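Local coordinates for peptide-binding protein (Photobacterium damsela subsp. piscicida, PDB 6SQX) that cleaves the peptidoglycan of potentially competing bacteria as a secreted endopeptidase of the NlpC/P60 family, at residues Arg99-Arg104 against Asp158-Asn163; Ser105-Asp108 against Leu112-Thr115; Pro167-Gly170 against Asp174-Gln177. All coordinates share one frame; numbering follows the deposited sequence. Where two conformers were deposited one is given.

Contact 1: Arg99-Arg104 against Asp158-Asn163; sequences RYYKER and DAFYNN. With EDO (1,2-ethanediol), chain H; EDO (1,2-ethanediol), chain U.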
ATOM      1  N   ARG A  99     -11.035 -20.756   7.724  1.00 30.65           N
ATOM      2  CA  ARG A  99     -12.478 -20.870   7.907  1.00 33.37           C
ATOM      3  C   ARG A  99     -13.240 -19.976   6.935  1.00 32.24           C
ATOM      4  O   ARG A  99     -14.299 -20.366   6.411  1.00 33.12           O
ATOM      5  CB  ARG A  99     -12.837 -20.536   9.361  1.00 35.89           C
ATOM      6  CG  ARG A  99     -14.273 -20.843   9.762  1.00 39.07           C
ATOM      7  CD  ARG A  99     -14.479 -20.716  11.277  1.00 43.66           C
ATOM      8  NE  ARG A  99     -14.259 -19.359  11.768  1.00 47.71           N
ATOM      9  CZ  ARG A  99     -13.174 -18.963  12.438  1.00 49.76           C
ATOM     10  NH1 ARG A  99     -13.073 -17.700  12.830  1.00 50.70           N
ATOM     11  NH2 ARG A  99     -12.201 -19.822  12.732  1.00 49.53           N
ATOM     12  N   TYR A 100     -12.732 -18.766   6.707  1.00 29.60           N
ATOM     13  CA  TYR A 100     -13.428 -17.820   5.845  1.00 29.14           C
ATOM     14  C   TYR A 100     -13.599 -18.384   4.440  1.00 29.85           C
ATOM     15  O   TYR A 100     -14.675 -18.260   3.840  1.00 30.84           O
ATOM     16  CB  TYR A 100     -12.643 -16.517   5.791  1.00 28.00           C
ATOM     17  CG  TYR A 100     -13.342 -15.432   5.031  1.00 27.89           C
ATOM     18  CD1 TYR A 100     -14.204 -14.552   5.666  1.00 29.81           C
ATOM     19  CD2 TYR A 100     -13.113 -15.262   3.670  1.00 27.11           C
ATOM     20  CE1 TYR A 100     -14.840 -13.531   4.950  1.00 31.21           C
ATOM     21  CE2 TYR A 100     -13.747 -14.265   2.952  1.00 29.39           C
ATOM     22  CZ  TYR A 100     -14.601 -13.395   3.587  1.00 30.67           C
ATOM     23  OH  TYR A 100     -15.220 -12.411   2.846  1.00 34.43           O
ATOM     24  N   TYR A 101     -12.546 -19.002   3.890  1.00 29.31           N
ATOM     25  CA  TYR A 101     -12.632 -19.521   2.526  1.00 28.49           C
ATOM     26  C   TYR A 101     -13.235 -20.915   2.440  1.00 30.48           C
ATOM     27  O   TYR A 101     -13.822 -21.261   1.403  1.00 30.88           O
ATOM     28  CB  TYR A 101     -11.264 -19.451   1.848  1.00 27.17           C
ATOM     29  CG  TYR A 101     -10.916 -18.009   1.615  1.00 26.28           C
ATOM     30  CD1 TYR A 101     -11.605 -17.276   0.648  1.00 26.81           C
ATOM     31  CD2 TYR A 101      -9.923 -17.356   2.366  1.00 26.77           C
ATOM     32  CE1 TYR A 101     -11.321 -15.939   0.430  1.00 25.46           C
ATOM     33  CE2 TYR A 101      -9.622 -15.995   2.148  1.00 25.80           C
ATOM     34  CZ  TYR A 101     -10.341 -15.292   1.180  1.00 24.86           C
ATOM     35  OH  TYR A 101     -10.073 -13.963   0.972  1.00 26.04           O
ATOM     36  N   LYS A 102     -13.155 -21.713   3.513  1.00 32.16           N
ATOM     37  CA  LYS A 102     -13.844 -22.996   3.506  1.00 35.33           C
ATOM     38  C   LYS A 102     -15.347 -22.801   3.360  1.00 37.56           C
ATOM     39  O   LYS A 102     -16.014 -23.597   2.703  1.00 41.68           O
ATOM     40  CB  LYS A 102     -13.537 -23.786   4.775  1.00 37.77           C
ATOM     41  CG  LYS A 102     -12.269 -24.628   4.698  1.00 43.64           C
ATOM     42  CD  LYS A 102     -12.387 -25.859   5.604  1.00 47.85           C
ATOM     43  CE  LYS A 102     -11.027 -26.400   6.065  1.00 50.55           C
ATOM     44  NZ  LYS A 102     -10.133 -26.855   4.963  1.00 50.72           N
ATOM     45  N   GLU A 103     -15.872 -21.713   3.915  1.00 38.73           N
ATOM     46  CA  GLU A 103     -17.296 -21.415   3.971  1.00 41.53           C
ATOM     47  C   GLU A 103     -17.830 -20.734   2.718  1.00 41.23           C
ATOM     48  O   GLU A 103     -19.019 -20.393   2.687  1.00 41.85           O
ATOM     49  CB  GLU A 103     -17.582 -20.518   5.186  1.00 46.10           C
ATOM     50  CG  GLU A 103     -17.370 -21.212   6.533  1.00 50.78           C
ATOM     51  CD  GLU A 103     -17.610 -20.295   7.714  1.00 54.94           C
ATOM     52  OE1 GLU A 103     -17.826 -19.076   7.504  1.00 56.56           O
ATOM     53  OE2 GLU A 103     -17.571 -20.799   8.861  1.00 56.76           O
ATOM     54  N   ARG A 104     -17.002 -20.508   1.693  1.00 39.86           N
ATOM     55  CA  ARG A 104     -17.427 -19.713   0.550  1.00 39.02           C
ATOM     56  C   ARG A 104     -17.179 -20.424  -0.769  1.00 38.30           C
ATOM     57  O   ARG A 104     -16.338 -21.317  -0.881  1.00 42.40           O
ATOM     58  CB  ARG A 104     -16.736 -18.356   0.511  1.00 37.63           C
ATOM     59  CG  ARG A 104     -17.372 -17.363   1.427  1.00 39.26           C
ATOM     60  CD  ARG A 104     -16.463 -16.155   1.640  1.00 41.39           C
ATOM     61  NE  ARG A 104     -17.147 -15.160   2.465  1.00 43.23           N
ATOM     62  CZ  ARG A 104     -17.305 -15.273   3.781  1.00 45.04           C
ATOM     63  NH1 ARG A 104     -16.830 -16.340   4.412  1.00 42.79           N
ATOM     64  NH2 ARG A 104     -17.940 -14.323   4.465  1.00 48.06           N
ATOM     65  N   ASP A 158      -3.215 -19.241  -6.554  1.00 21.92           N
ATOM     66  CA  ASP A 158      -4.550 -19.256  -7.128  1.00 20.49           C
ATOM     67  C   ASP A 158      -5.361 -18.150  -6.480  1.00 20.97           C
ATOM     68  O   ASP A 158      -5.056 -17.714  -5.364  1.00 21.35           O
ATOM     69  CB  ASP A 158      -5.198 -20.604  -6.843  1.00 23.26           C
ATOM     70  CG  ASP A 158      -6.330 -20.932  -7.825  1.00 26.24           C
ATOM     71  OD1 ASP A 158      -6.594 -20.106  -8.739  1.00 25.06           O
ATOM     72  OD2 ASP A 158      -6.954 -22.013  -7.704  1.00 29.05           O
ATOM     73  N   ALA A 159      -6.345 -17.641  -7.227  1.00 20.22           N
ATOM     74  CA  ALA A 159      -7.150 -16.500  -6.812  1.00 20.07           C
ATOM     75  C   ALA A 159      -8.418 -16.958  -6.121  1.00 20.97           C
ATOM     76  O   ALA A 159      -8.871 -18.103  -6.291  1.00 22.69           O
ATOM     77  CB  ALA A 159      -7.545 -15.661  -8.033  1.00 20.58           C
ATOM     78  N   PHE A 160      -9.020 -16.024  -5.366  1.00 20.54           N
ATOM     79  CA  PHE A 160     -10.434 -16.125  -4.978  1.00 20.88           C
ATOM     80  C   PHE A 160     -11.113 -14.851  -5.459  1.00 20.54           C
ATOM     81  O   PHE A 160     -10.914 -13.783  -4.859  1.00 22.16           O
ATOM     82  CB  PHE A 160     -10.649 -16.278  -3.463  1.00 22.10           C
ATOM     83  CG  PHE A 160     -12.102 -16.453  -3.095  1.00 23.58           C
ATOM     84  CD1 PHE A 160     -12.938 -15.357  -2.933  1.00 25.94           C
ATOM     85  CD2 PHE A 160     -12.633 -17.708  -2.964  1.00 26.15           C
ATOM     86  CE1 PHE A 160     -14.286 -15.507  -2.645  1.00 29.69           C
ATOM     87  CE2 PHE A 160     -13.986 -17.877  -2.670  1.00 28.20           C
ATOM     88  CZ  PHE A 160     -14.808 -16.768  -2.508  1.00 29.47           C
ATOM     89  N   TYR A 161     -11.882 -14.974  -6.543  1.00 18.94           N
ATOM     90  CA  TYR A 161     -12.722 -13.908  -7.067  1.00 18.75           C
ATOM     91  C   TYR A 161     -14.177 -14.199  -6.747  1.00 20.42           C
ATOM     92  O   TYR A 161     -14.605 -15.358  -6.720  1.00 20.39           O
ATOM     93  CB  TYR A 161     -12.611 -13.837  -8.590  1.00 19.32           C
ATOM     94  CG  TYR A 161     -11.258 -13.440  -9.107  1.00 18.97           C
ATOM     95  CD1 TYR A 161     -10.751 -12.139  -8.892  1.00 19.15           C
ATOM     96  CD2 TYR A 161     -10.523 -14.333  -9.879  1.00 19.58           C
ATOM     97  CE1 TYR A 161      -9.505 -11.766  -9.385  1.00 20.12           C
ATOM     98  CE2 TYR A 161      -9.289 -13.960 -10.433  1.00 21.18           C
ATOM     99  CZ  TYR A 161      -8.776 -12.684 -10.155  1.00 21.00           C
ATOM    100  OH  TYR A 161      -7.555 -12.302 -10.674  1.00 23.25           O
ATOM    101  N   ASN A 162     -14.943 -13.136  -6.518  1.00 20.22           N
ATOM    102  CA  ASN A 162     -16.389 -13.262  -6.652  1.00 20.25           C
ATOM    103  C   ASN A 162     -16.748 -13.253  -8.148  1.00 20.03           C
ATOM    104  O   ASN A 162     -15.880 -13.057  -9.004  1.00 20.63           O
ATOM    105  CB  ASN A 162     -17.081 -12.121  -5.909  1.00 22.52           C
ATOM    106  CG  ASN A 162     -16.940 -12.242  -4.375  1.00 23.94           C
ATOM    107  OD1 ASN A 162     -17.099 -13.338  -3.803  1.00 25.39           O
ATOM    108  ND2 ASN A 162     -16.636 -11.127  -3.722  1.00 25.19           N
ATOM    109  N   ASN A 163     -18.016 -13.493  -8.471  1.00 21.20           N
ATOM    110  CA  ASN A 163     -18.465 -13.529  -9.859  1.00 20.34           C
ATOM    111  C   ASN A 163     -17.989 -12.283 -10.608  1.00 19.81           C
ATOM    112  O   ASN A 163     -18.324 -11.151 -10.247  1.00 21.58           O
ATOM    113  CB  ASN A 163     -20.000 -13.607  -9.888  1.00 21.85           C
ATOM    114  CG  ASN A 163     -20.555 -13.818 -11.290  1.00 24.48           C
ATOM    115  OD1 ASN A 163     -20.044 -13.239 -12.253  1.00 25.00           O
ATOM    116  ND2 ASN A 163     -21.585 -14.633 -11.415  1.00 28.65           N
TER
HETATM  117  C1  EDO H 506     -14.522 -12.159  -0.524  1.00 30.04           C
HETATM  118  O1  EDO H 506     -15.478 -12.953   0.205  1.00 37.20           O
HETATM  119  C2  EDO H 506     -14.909 -10.691  -0.454  1.00 31.82           C
HETATM  120  O2  EDO H 506     -16.234 -10.537  -1.017  1.00 29.88           O
HETATM  121  C1  EDO U 519     -10.627  -9.604   1.964  1.00 42.84           C
HETATM  122  O1  EDO U 519     -10.811  -8.196   1.802  1.00 52.84           O
HETATM  123  C2  EDO U 519     -11.968 -10.288   2.183  1.00 48.25           C
HETATM  124  O2  EDO U 519     -11.725 -11.555   2.802  1.00 66.45           O
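Tyr101 and Phe160 meet as two rings inclined at 58°, their centroids 5.1 Å apart. Tyr101 CE1 lies over one face of Phe160, displaced toward the rim, 3.6 Å from Phe160 CG. Phe160 reaches the helix because its CG stands anti to its backbone N (chi1 -177°). Farther out, Phe160 CZ touches Arg104 CB at 3.9 Å, the methylene of a long residue serving as greasy packing below its charged end.

The contact seats the last turn of helix 90-102 on the long loop between strands 149-152 and 177-181 of the SH3b1-type domain, which probably corresponds to the RT loop of SH3 folds. On the helix side Tyr100 turns an edge to its neighbour: its CD2 lies over the centre of the Tyr101 ring. The Arg104 guanidinium covers a face of Tyr100, and its NH1 donates to Tyr100 O at 2.9 Å. A 1,2-ethanediol, probably from the crystallisation liquor, bridges Tyr100 and Asn162: its O1 is 2.7 Å from Tyr100 OH, and its O2 accepts from Asn162 ND2 at 2.8 Å. Val119 of helix 118-126 also packs on Tyr101, and the backbone of Phe160 pairs with that of Tyr175.

Contact 2: Ser105-Asp108 against Leu112-Thr115; sequences SGYD and LPHT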
ATOM      1  N   SER A 105     -17.967 -20.014  -1.762  0.54 34.38           N
ATOM      2  CA  SER A 105     -17.801 -20.381  -3.154  0.54 33.76           C
ATOM      3  C   SER A 105     -17.325 -19.155  -3.918  0.54 33.56           C
ATOM      4  O   SER A 105     -17.692 -18.016  -3.602  0.54 34.30           O
ATOM      5  CB  SER A 105     -19.126 -20.833  -3.768  0.54 32.72           C
ATOM      6  OG  SER A 105     -19.718 -21.854  -2.996  0.54 33.72           O
ATOM      7  N   GLY A 106     -16.506 -19.397  -4.921  1.00 31.04           N
ATOM      8  CA  GLY A 106     -15.979 -18.309  -5.706  1.00 29.21           C
ATOM      9  C   GLY A 106     -15.324 -18.877  -6.931  1.00 26.51           C
ATOM     10  O   GLY A 106     -15.622 -20.000  -7.349  1.00 27.22           O
ATOM     11  N   TYR A 107     -14.423 -18.087  -7.501  1.00 22.78           N
ATOM     12  CA  TYR A 107     -13.835 -18.393  -8.800  1.00 21.17           C
ATOM     13  C   TYR A 107     -12.330 -18.303  -8.702  1.00 21.83           C
ATOM     14  O   TYR A 107     -11.800 -17.506  -7.924  1.00 22.23           O
ATOM     15  CB  TYR A 107     -14.310 -17.407  -9.860  1.00 21.18           C
ATOM     16  CG  TYR A 107     -15.807 -17.540 -10.029  1.00 21.39           C
ATOM     17  CD1 TYR A 107     -16.663 -16.856  -9.187  1.00 22.40           C
ATOM     18  CD2 TYR A 107     -16.367 -18.407 -10.973  1.00 23.28           C
ATOM     19  CE1 TYR A 107     -18.025 -17.004  -9.267  1.00 23.80           C
ATOM     20  CE2 TYR A 107     -17.758 -18.562 -11.069  1.00 24.53           C
ATOM     21  CZ  TYR A 107     -18.587 -17.850 -10.225  1.00 24.95           C
ATOM     22  OH  TYR A 107     -19.957 -17.997 -10.330  1.00 30.25           O
ATOM     23  N   ASP A 108     -11.647 -19.112  -9.523  1.00 21.77           N
ATOM     24  CA  ASP A 108     -10.198 -19.231  -9.449  1.00 21.85           C
ATOM     25  C   ASP A 108      -9.490 -18.264 -10.406  1.00 21.01           C
ATOM     26  O   ASP A 108     -10.098 -17.365 -10.993  1.00 20.95           O
ATOM     27  CB  ASP A 108      -9.754 -20.689  -9.638  1.00 21.68           C
ATOM     28  CG  ASP A 108      -9.908 -21.211 -11.061  1.00 22.56           C
ATOM     29  OD1 ASP A 108     -10.144 -20.419 -12.017  1.00 23.10           O
ATOM     30  OD2 ASP A 108      -9.695 -22.448 -11.219  1.00 25.17           O
ATOM     31  N   LEU A 112     -12.684 -19.992 -13.301  1.00 21.31           N
ATOM     32  CA  LEU A 112     -13.493 -21.200 -13.165  1.00 23.47           C
ATOM     33  C   LEU A 112     -13.956 -21.345 -11.722  1.00 24.38           C
ATOM     34  O   LEU A 112     -13.260 -20.917 -10.796  1.00 24.70           O
ATOM     35  CB  LEU A 112     -12.664 -22.428 -13.529  1.00 24.65           C
ATOM     36  CG  LEU A 112     -12.247 -22.506 -14.997  1.00 29.10           C
ATOM     37  CD1 LEU A 112     -11.251 -23.632 -15.173  1.00 33.48           C
ATOM     38  CD2 LEU A 112     -13.476 -22.759 -15.856  1.00 28.98           C
ATOM     39  N   PRO A 113     -15.146 -21.884 -11.516  1.00 26.05           N
ATOM     40  CA  PRO A 113     -15.603 -22.101 -10.141  1.00 27.81           C
ATOM     41  C   PRO A 113     -14.595 -22.947  -9.380  1.00 27.99           C
ATOM     42  O   PRO A 113     -14.042 -23.919  -9.906  1.00 29.00           O
ATOM     43  CB  PRO A 113     -16.925 -22.858 -10.317  1.00 30.87           C
ATOM     44  CG  PRO A 113     -17.330 -22.668 -11.733  1.00 30.67           C
ATOM     45  CD  PRO A 113     -16.092 -22.382 -12.530  1.00 28.13           C
ATOM     46  N   HIS A 114     -14.358 -22.565  -8.131  1.00 27.66           N
ATOM     47  CA  HIS A 114     -13.554 -23.405  -7.256  1.00 29.95           C
ATOM     48  C   HIS A 114     -14.267 -24.721  -6.963  1.00 34.46           C
ATOM     49  O   HIS A 114     -15.488 -24.774  -6.785  1.00 34.67           O
ATOM     50  CB  HIS A 114     -13.283 -22.695  -5.938  1.00 27.81           C
ATOM     51  CG  HIS A 114     -12.119 -21.758  -6.009  1.00 28.08           C
ATOM     52  ND1 HIS A 114     -10.838 -22.197  -6.279  1.00 28.54           N
ATOM     53  CD2 HIS A 114     -12.024 -20.417  -5.820  1.00 27.13           C
ATOM     54  CE1 HIS A 114     -10.012 -21.168  -6.277  1.00 28.34           C
ATOM     55  NE2 HIS A 114     -10.705 -20.072  -6.016  1.00 27.54           N
ATOM     56  N   THR A 115     -13.483 -25.790  -6.904  1.00 37.81           N
ATOM     57  CA  THR A 115     -13.985 -27.047  -6.375  1.00 42.30           C
ATOM     58  C   THR A 115     -14.420 -26.860  -4.923  1.00 44.53           C
ATOM     59  O   THR A 115     -13.923 -25.987  -4.206  1.00 44.78           O
ATOM     60  CB  THR A 115     -12.891 -28.107  -6.464  1.00 44.63           C
ATOM     61  OG1 THR A 115     -11.810 -27.733  -5.600  1.00 47.07           O
ATOM     62  CG2 THR A 115     -12.360 -28.186  -7.899  1.00 43.88           C
TER
HETATM   63  O   HOH W   1     -11.289 -24.481 -10.240  1.00 35.43           O
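His114 lies against the backbone of Gly106-Asp108 along its whole length. Its CB is 3.8 Å from Gly106 O, the same carbonyl that receives the backbone N of His114 in a nearly straight bond (3.0 Å, 172°). From CG onward the ring passes beside Tyr107, where His114 CD2 comes within 3.6 Å of Tyr107 C. CE1 comes within 3.4 Å of Asp108 CB, which sits over a face of the imidazole together with Asp108 N, and ND1 lies 3.8 Å from Asp108 CB. At the tip, NE2 is hydrogen-bonded to Ala159 O, and Trp118 stacks on the ring. Gly106 suits its place because its backbone angles, with psi at -158°, are seldom adopted by residues that carry a CB.

The two segments form a short antiparallel bridge in which Tyr107 and Pro113 are a non-hydrogen-bonded pair. Proline, with no N-H to give, loses nothing in such a position, and its CG packs obliquely near Tyr107 CE2. At the next pair Asp108 N donates to Leu112 O at 2.7 Å, but the return bond is made by a side chain: Leu112 N donates to Asp108 OD1 at 2.9 Å, from above the carboxylate plane. A chi1 of 72°, placing CG between the backbone N and carbonyl carbon, folds the carboxylate back to do this. OD1 also accepts from Asn110 N, as in an Asx turn, and a water joins OD2 to Pro113 O.

Two backbone N-H groups directed at one oxygen should stabilise the ionised aspartate, which thereby secures the tight turn. The bond to Ala159 O implies a proton on NE2; the nearby carboxylates of Asp108 and Asp158 might favour a second one on ND1, though the charge is not seen.

Contact 3: Pro167-Gly170 against Asp174-Gln177; sequences PGEG and DYIQ. With EDO (1,2-ethanediol), chain P.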
ATOM      1  N   PRO A 167     -20.118  -5.735 -10.920  1.00 21.49           N
ATOM      2  CA  PRO A 167     -19.246  -4.553 -10.846  1.00 20.71           C
ATOM      3  C   PRO A 167     -18.483  -4.543  -9.534  1.00 19.33           C
ATOM      4  O   PRO A 167     -19.048  -4.847  -8.472  1.00 22.10           O
ATOM      5  CB  PRO A 167     -20.232  -3.379 -10.934  1.00 22.97           C
ATOM      6  CG  PRO A 167     -21.405  -3.956 -11.745  1.00 23.39           C
ATOM      7  CD  PRO A 167     -21.517  -5.370 -11.243  1.00 23.18           C
ATOM      8  N   GLY A 168     -17.191  -4.219  -9.612  1.00 20.57           N
ATOM      9  CA  GLY A 168     -16.316  -4.283  -8.450  1.00 20.19           C
ATOM     10  C   GLY A 168     -15.757  -5.645  -8.124  1.00 20.08           C
ATOM     11  O   GLY A 168     -15.112  -5.782  -7.068  1.00 20.78           O
ATOM     12  N   GLU A 169     -15.961  -6.649  -8.987  1.00 19.64           N
ATOM     13  CA  GLU A 169     -15.476  -8.012  -8.763  1.00 19.21           C
ATOM     14  C   GLU A 169     -14.720  -8.494 -10.007  1.00 18.66           C
ATOM     15  O   GLU A 169     -14.674  -7.819 -11.037  1.00 19.58           O
ATOM     16  CB  GLU A 169     -16.639  -8.953  -8.398  1.00 20.60           C
ATOM     17  CG  GLU A 169     -17.483  -8.475  -7.213  1.00 21.58           C
ATOM     18  CD  GLU A 169     -16.710  -8.349  -5.894  1.00 23.25           C
ATOM     19  OE1 GLU A 169     -15.629  -8.944  -5.698  1.00 21.44           O
ATOM     20  OE2 GLU A 169     -17.219  -7.631  -5.018  1.00 25.97           O
ATOM     21  N   GLY A 170     -14.123  -9.685  -9.926  1.00 18.08           N
ATOM     22  CA  GLY A 170     -13.161 -10.095 -10.946  1.00 18.40           C
ATOM     23  C   GLY A 170     -11.866  -9.320 -10.745  1.00 17.54           C
ATOM     24  O   GLY A 170     -11.677  -8.583  -9.766  1.00 17.41           O
ATOM     25  N   ASP A 174      -8.746 -10.134  -6.437  1.00 18.33           N
ATOM     26  CA  ASP A 174      -8.421 -11.449  -5.881  1.00 17.64           C
ATOM     27  C   ASP A 174      -8.252 -11.266  -4.383  1.00 18.59           C
ATOM     28  O   ASP A 174      -7.289 -10.654  -3.943  1.00 19.42           O
ATOM     29  CB  ASP A 174      -7.102 -11.912  -6.511  1.00 18.84           C
ATOM     30  CG  ASP A 174      -6.519 -13.165  -5.847  1.00 19.56           C
ATOM     31  OD1 ASP A 174      -7.186 -13.758  -4.960  1.00 19.48           O
ATOM     32  OD2 ASP A 174      -5.396 -13.553  -6.212  1.00 20.36           O
ATOM     33  N   TYR A 175      -9.192 -11.801  -3.597  1.00 17.68           N
ATOM     34  CA  TYR A 175      -9.173 -11.474  -2.176  1.00 19.07           C
ATOM     35  C   TYR A 175      -8.044 -12.146  -1.415  1.00 18.64           C
ATOM     36  O   TYR A 175      -7.786 -11.744  -0.269  1.00 19.79           O
ATOM     37  CB  TYR A 175     -10.556 -11.766  -1.562  1.00 20.80           C
ATOM     38  CG  TYR A 175     -11.553 -10.758  -2.095  1.00 23.10           C
ATOM     39  CD1 TYR A 175     -11.509  -9.417  -1.685  1.00 24.82           C
ATOM     40  CD2 TYR A 175     -12.446 -11.097  -3.107  1.00 22.85           C
ATOM     41  CE1 TYR A 175     -12.398  -8.465  -2.240  1.00 24.90           C
ATOM     42  CE2 TYR A 175     -13.332 -10.172  -3.633  1.00 24.15           C
ATOM     43  CZ  TYR A 175     -13.286  -8.857  -3.202  1.00 25.99           C
ATOM     44  OH  TYR A 175     -14.154  -7.927  -3.744  1.00 28.11           O
ATOM     45  N   ILE A 176      -7.348 -13.115  -2.027  1.00 18.60           N
ATOM     46  CA  ILE A 176      -6.146 -13.695  -1.417  0.59 18.67           C
ATOM     47  C   ILE A 176      -4.983 -12.717  -1.446  1.00 18.20           C
ATOM     48  O   ILE A 176      -4.030 -12.853  -0.666  1.00 20.38           O
ATOM     49  CB  ILE A 176      -5.756 -15.013  -2.118  0.59 19.63           C
ATOM     50  CG1 ILE A 176      -6.947 -15.970  -2.209  0.59 20.67           C
ATOM     51  CG2 ILE A 176      -4.555 -15.677  -1.437  0.59 20.49           C
ATOM     52  CD1 ILE A 176      -7.553 -16.336  -0.878  0.59 20.51           C
ATOM     53  N   GLN A 177      -5.024 -11.722  -2.338  1.00 17.36           N
ATOM     54  CA  GLN A 177      -3.903 -10.815  -2.522  1.00 18.06           C
ATOM     55  C   GLN A 177      -3.898  -9.726  -1.445  1.00 18.93           C
ATOM     56  O   GLN A 177      -4.880  -8.978  -1.307  1.00 19.65           O
ATOM     57  CB  GLN A 177      -4.010 -10.198  -3.917  1.00 17.74           C
ATOM     58  CG  GLN A 177      -2.836  -9.193  -4.226  1.00 18.74           C
ATOM     59  CD  GLN A 177      -1.433  -9.803  -3.930  1.00 19.13           C
ATOM     60  OE1 GLN A 177      -1.189 -11.010  -4.219  1.00 20.29           O
ATOM     61  NE2 GLN A 177      -0.537  -8.996  -3.314  1.00 18.95           N
TER
HETATM   62  C1  EDO P 514     -13.824  -3.953  -3.240  1.00 52.66           C
HETATM   63  O1  EDO P 514     -13.556  -5.036  -2.363  1.00 54.14           O
HETATM   64  C2  EDO P 514     -14.390  -4.600  -4.491  1.00 43.75           C
HETATM   65  O2  EDO P 514     -14.881  -3.601  -5.388  1.00 37.27           O
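The phenol ring of Tyr175 takes its polar partners at the edge, close to its own plane: Glu169 OE1 and the O1 of a 1,2-ethanediol both lie there, near the hydroxyl. Trp315 meets the ring edge-to-face, and Tyr101 of helix 90-102 also packs against this tyrosine. The carboxylate of Glu169 is turned 41° from the ring, its side chain crossing that of Tyr175 at about a right angle. Tyr175 OH donates to Glu169 OE1 at 2.7 Å, arriving on the syn side and 19° out of the carboxylate plane; Glu169 OE1 is also 3.3 Å from Tyr175 CE2. A bend at chi2 (-62°) curls the glutamate back so that its acid group faces the hydroxyl.

Both partners belong to the long loop before strand 177-181 of the SH3b1-type domain. Tyr175 is held in a type I beta turn from Asp174 to Gln177, closed by Gln177 N to Asp174 O at 3.0 Å. Asp174 suits the first place of this turn because its OD1 accepts from Ile176 N, also at 3.0 Å, making an Asx turn; OD2 forms a salt bridge with Arg152. Gly168, at a positive phi, lets the other arm bend, and its carbonyl lies 2.8 Å from the diol's O2 in a weak bond. With Trp315 and Gly316, which bonds Gln177, the NlpC/P60 region borders this turn.

Glu169 OE1 is gripped twice, by the phenol and by Asn162 ND2. Two neutral donors on one oxygen would probably favour the charged carboxylate. The direction of the phenol bond also commits the tyrosine proton to Glu169, so its oxygen can serve as acceptor for the diol O1.

From the N terminus, the chain leaves helix 90-102 and first closes contact 2, a small hairpin-like loop of 105-108 with 112-115 with three residues between them. Contact 1 closes later, when 158-163 returns to the helix end, so the small loop is nested within its larger one, which also holds helix 118-126 and strands 142-145 and 149-152. Contact 3 follows in series, a short loop on the way to strand 177-181. Segment 158-163 links all three: Ala159 and Tyr161 bond to His114 and Tyr107, Phe160 to Asp174 and Tyr175. Contact 1 joins the end of helix 90-102 to the SH3b1-type domain; contacts 2 and 3, which do not touch, shape loops beside that junction.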